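Local coordinates for acetylated cis-Golgi protein, involved in ER-to-Golgi transport (Saccharomyces cerevisiae, PDB 6G8Y) that probably takes part in ER-to-Golgi transport as the yeast relative of the Golgi-stacking protein GRASP65, through a PDZ domain of the kind that binds golgins, at residues Y34-D40 with L72-W77. Residues are numbered along the deposited sequence; the frame is centred on the assembly and turned at random.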
loop_
_atom_site.group_PDB
_atom_site.type_symbol
_atom_site.label_atom_id
_atom_site.label_comp_id
_atom_site.label_asym_id
_atom_site.label_seq_id
_atom_site.Cartn_x
_atom_site.Cartn_y
_atom_site.Cartn_z
ATOM N N TYR A 34 4.062 -4.683 -2.514
ATOM C CA TYR A 34 2.803 -3.942 -2.573
ATOM C C TYR A 34 2.579 -3.237 -1.243
ATOM O O TYR A 34 2.840 -3.803 -0.182
ATOM C CB TYR A 34 1.630 -4.893 -2.791
ATOM C CG TYR A 34 1.477 -5.338 -4.202
ATOM C CD1 TYR A 34 0.861 -4.502 -5.135
ATOM C CD2 TYR A 34 1.897 -6.597 -4.606
ATOM C CE1 TYR A 34 0.673 -4.898 -6.438
ATOM C CE2 TYR A 34 1.723 -7.006 -5.928
ATOM C CZ TYR A 34 1.103 -6.147 -6.832
ATOM O OH TYR A 34 0.904 -6.521 -8.135
ATOM N N ILE A 35 2.084 -1.998 -1.308
ATOM C CA ILE A 35 1.573 -1.338 -0.115
ATOM C C ILE A 35 0.193 -1.890 0.177
ATOM O O ILE A 35 -0.725 -1.742 -0.625
ATOM C CB ILE A 35 1.438 0.186 -0.287
ATOM C CG1 ILE A 35 2.742 0.821 -0.724
ATOM C CG2 ILE A 35 0.940 0.814 0.998
ATOM C CD1 ILE A 35 3.917 0.336 0.043
ATOM N N VAL A 36 0.063 -2.513 1.339
ATOM C CA VAL A 36 -1.219 -3.064 1.781
ATOM C C VAL A 36 -1.873 -2.269 2.911
ATOM O O VAL A 36 -3.062 -2.431 3.186
ATOM C CB VAL A 36 -1.089 -4.570 2.119
ATOM C CG1 VAL A 36 -0.737 -5.339 0.852
ATOM C CG2 VAL A 36 -0.082 -4.846 3.216
ATOM N N GLY A 37 -1.115 -1.391 3.560
ATOM C CA GLY A 37 -1.676 -0.581 4.605
ATOM C C GLY A 37 -0.846 0.657 4.870
ATOM O O GLY A 37 0.328 0.735 4.499
ATOM N N PHE A 38 -1.480 1.592 5.564
ATOM C CA PHE A 38 -0.819 2.747 6.131
ATOM C C PHE A 38 -1.177 2.779 7.591
ATOM O O PHE A 38 -2.365 2.671 7.910
ATOM C CB PHE A 38 -1.293 4.052 5.474
ATOM C CG PHE A 38 -0.933 4.177 4.006
ATOM C CD1 PHE A 38 0.393 4.202 3.618
ATOM C CD2 PHE A 38 -1.909 4.341 3.013
ATOM C CE1 PHE A 38 0.738 4.326 2.294
ATOM C CE2 PHE A 38 -1.549 4.488 1.676
ATOM C CZ PHE A 38 -0.232 4.470 1.325
ATOM N N ASN A 39 -0.185 2.887 8.480
ATOM C CA ASN A 39 -0.468 3.006 9.912
ATOM C C ASN A 39 -1.363 1.854 10.426
ATOM O O ASN A 39 -2.248 2.086 11.244
ATOM C CB ASN A 39 -1.108 4.392 10.160
ATOM C CG ASN A 39 -1.157 4.781 11.625
ATOM O OD1 ASN A 39 -0.273 4.439 12.395
ATOM N ND2 ASN A 39 -2.193 5.527 12.008
ATOM N N ASP A 40 -1.127 0.640 9.916
ATOM C CA ASP A 40 -1.796 -0.612 10.287
ATOM C C ASP A 40 -3.284 -0.731 9.930
ATOM O O ASP A 40 -3.964 -1.627 10.423
ATOM C CB ASP A 40 -1.559 -0.937 11.779
ATOM C CG ASP A 40 -0.091 -1.089 12.106
ATOM O OD1 ASP A 40 0.636 -1.715 11.305
ATOM O OD2 ASP A 40 0.338 -0.590 13.164
ATOM N N LEU A 72 5.595 8.153 8.714
ATOM C CA LEU A 72 4.445 7.279 8.430
ATOM C C LEU A 72 4.947 5.841 8.303
ATOM O O LEU A 72 5.918 5.579 7.552
ATOM C CB LEU A 72 3.780 7.704 7.114
ATOM C CG LEU A 72 2.642 6.822 6.591
ATOM C CD1 LEU A 72 1.447 6.909 7.501
ATOM C CD2 LEU A 72 2.254 7.195 5.162
ATOM N N LYS A 73 4.243 4.933 8.973
ATOM C CA LYS A 73 4.445 3.502 8.847
ATOM C C LYS A 73 3.663 2.986 7.659
ATOM O O LYS A 73 2.457 3.189 7.553
ATOM C CB LYS A 73 3.984 2.810 10.117
ATOM C CG LYS A 73 4.312 1.345 10.237
ATOM C CD LYS A 73 4.120 0.979 11.718
ATOM C CE LYS A 73 3.657 -0.411 11.923
ATOM N NZ LYS A 73 3.054 -0.507 13.276
ATOM N N VAL A 74 4.372 2.315 6.763
ATOM C CA VAL A 74 3.832 1.766 5.525
ATOM C C VAL A 74 3.894 0.251 5.659
ATOM O O VAL A 74 4.978 -0.319 5.862
ATOM C CB VAL A 74 4.680 2.243 4.328
ATOM C CG1 VAL A 74 4.155 1.701 3.009
ATOM C CG2 VAL A 74 4.714 3.773 4.328
ATOM N N ASN A 75 2.743 -0.395 5.547
ATOM C CA ASN A 75 2.634 -1.848 5.632
ATOM C C ASN A 75 2.793 -2.465 4.270
ATOM O O ASN A 75 2.022 -2.147 3.353
ATOM C CB ASN A 75 1.298 -2.274 6.246
ATOM C CG ASN A 75 1.002 -1.558 7.551
ATOM O OD1 ASN A 75 0.096 -0.756 7.612
ATOM N ND2 ASN A 75 1.782 -1.847 8.614
ATOM N N ILE A 76 3.767 -3.376 4.145
ATOM C CA ILE A 76 4.111 -3.968 2.867
ATOM C C ILE A 76 3.842 -5.457 2.866
ATOM O O ILE A 76 4.024 -6.115 3.881
ATOM C CB ILE A 76 5.581 -3.665 2.546
ATOM C CG1 ILE A 76 5.678 -2.160 2.203
ATOM C CG2 ILE A 76 6.116 -4.526 1.408
ATOM C CD1 ILE A 76 7.079 -1.686 2.031
ATOM N N TRP A 77 3.400 -5.945 1.721
ATOM C CA TRP A 77 3.310 -7.379 1.402
ATOM C C TRP A 77 4.278 -7.631 0.259
ATOM O O TRP A 77 4.111 -7.049 -0.814
ATOM C CB TRP A 77 1.887 -7.714 0.941
ATOM C CG TRP A 77 1.690 -9.114 0.351
ATOM C CD1 TRP A 77 1.468 -9.426 -0.961
ATOM C CD2 TRP A 77 1.683 -10.356 1.066
ATOM N NE1 TRP A 77 1.310 -10.782 -1.109
ATOM C CE2 TRP A 77 1.447 -11.380 0.115
ATOM C CE3 TRP A 77 1.849 -10.707 2.415
ATOM C CZ2 TRP A 77 1.377 -12.733 0.469
ATOM C CZ3 TRP A 77 1.783 -12.062 2.765
ATOM C CH2 TRP A 77 1.548 -13.053 1.789
HETATM O O HOH W 1 2.110 5.631 10.971
#
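A classic beta bulge shifts the register of the antiparallel strands 33-38 and 71-78 of the PDZ domain by one residue, where Val36 and Gly37 together face Asn75. Both of their amides are received by Asn75 O, Val36 N at 2.8 Å and Gly37 N at a longer 3.2 Å. Asn75 N returns a bond to Gly37 O, while at the far end Tyr34 and Trp77 form a regular hydrogen-bonded pair. Glycine suits the bulge because a beta carbon there would run into Asn75 OD1.

The Asn75 side chain reaches past the end of strand 33-38 to the turn at Asn39 and Asp40. With CG beside its own backbone N (chi1 -51°), its amide grips Asp40 twice: OD1 takes Asp40 N at 3.0 Å on an in-plane lone pair, and ND2 gives to Asp40 OD1 at 2.9 Å, on the anti side and somewhat out of the carboxylate plane. Asp86 also accepts from ND2, which fixes the amide's rotation. With an alanine in place of Asn75, Asp40 N is likely to lose its acceptor, and the carboxylate, keeping Lys73 but not ND2 as a partner, would turn more easily. The other carboxylate oxygen, Asp40 OD2, meets Lys73 NZ at 2.7 Å through its syn lone pair, a salt bridge at the partly exposed end of the contact that suits a long, flexible lysine. A water joins Asn39 OD1 to Lys73 N.

Ile35, Val74 and Ile76, beta-branched and apolar, share a buried face with the ring of Phe38: Ile35 CD1 presses tightly on Val74 CG1 at 3.3 Å and also touches Ile76 CG1. Phe38 sets CD1 against Leu72 CD2 (3.8 Å), and its ring meets Phe64 of helix 57-66 edge-to-face. A curled antiparallel sheet with a helix packed against its apolar face is the architecture of the PDZ fold.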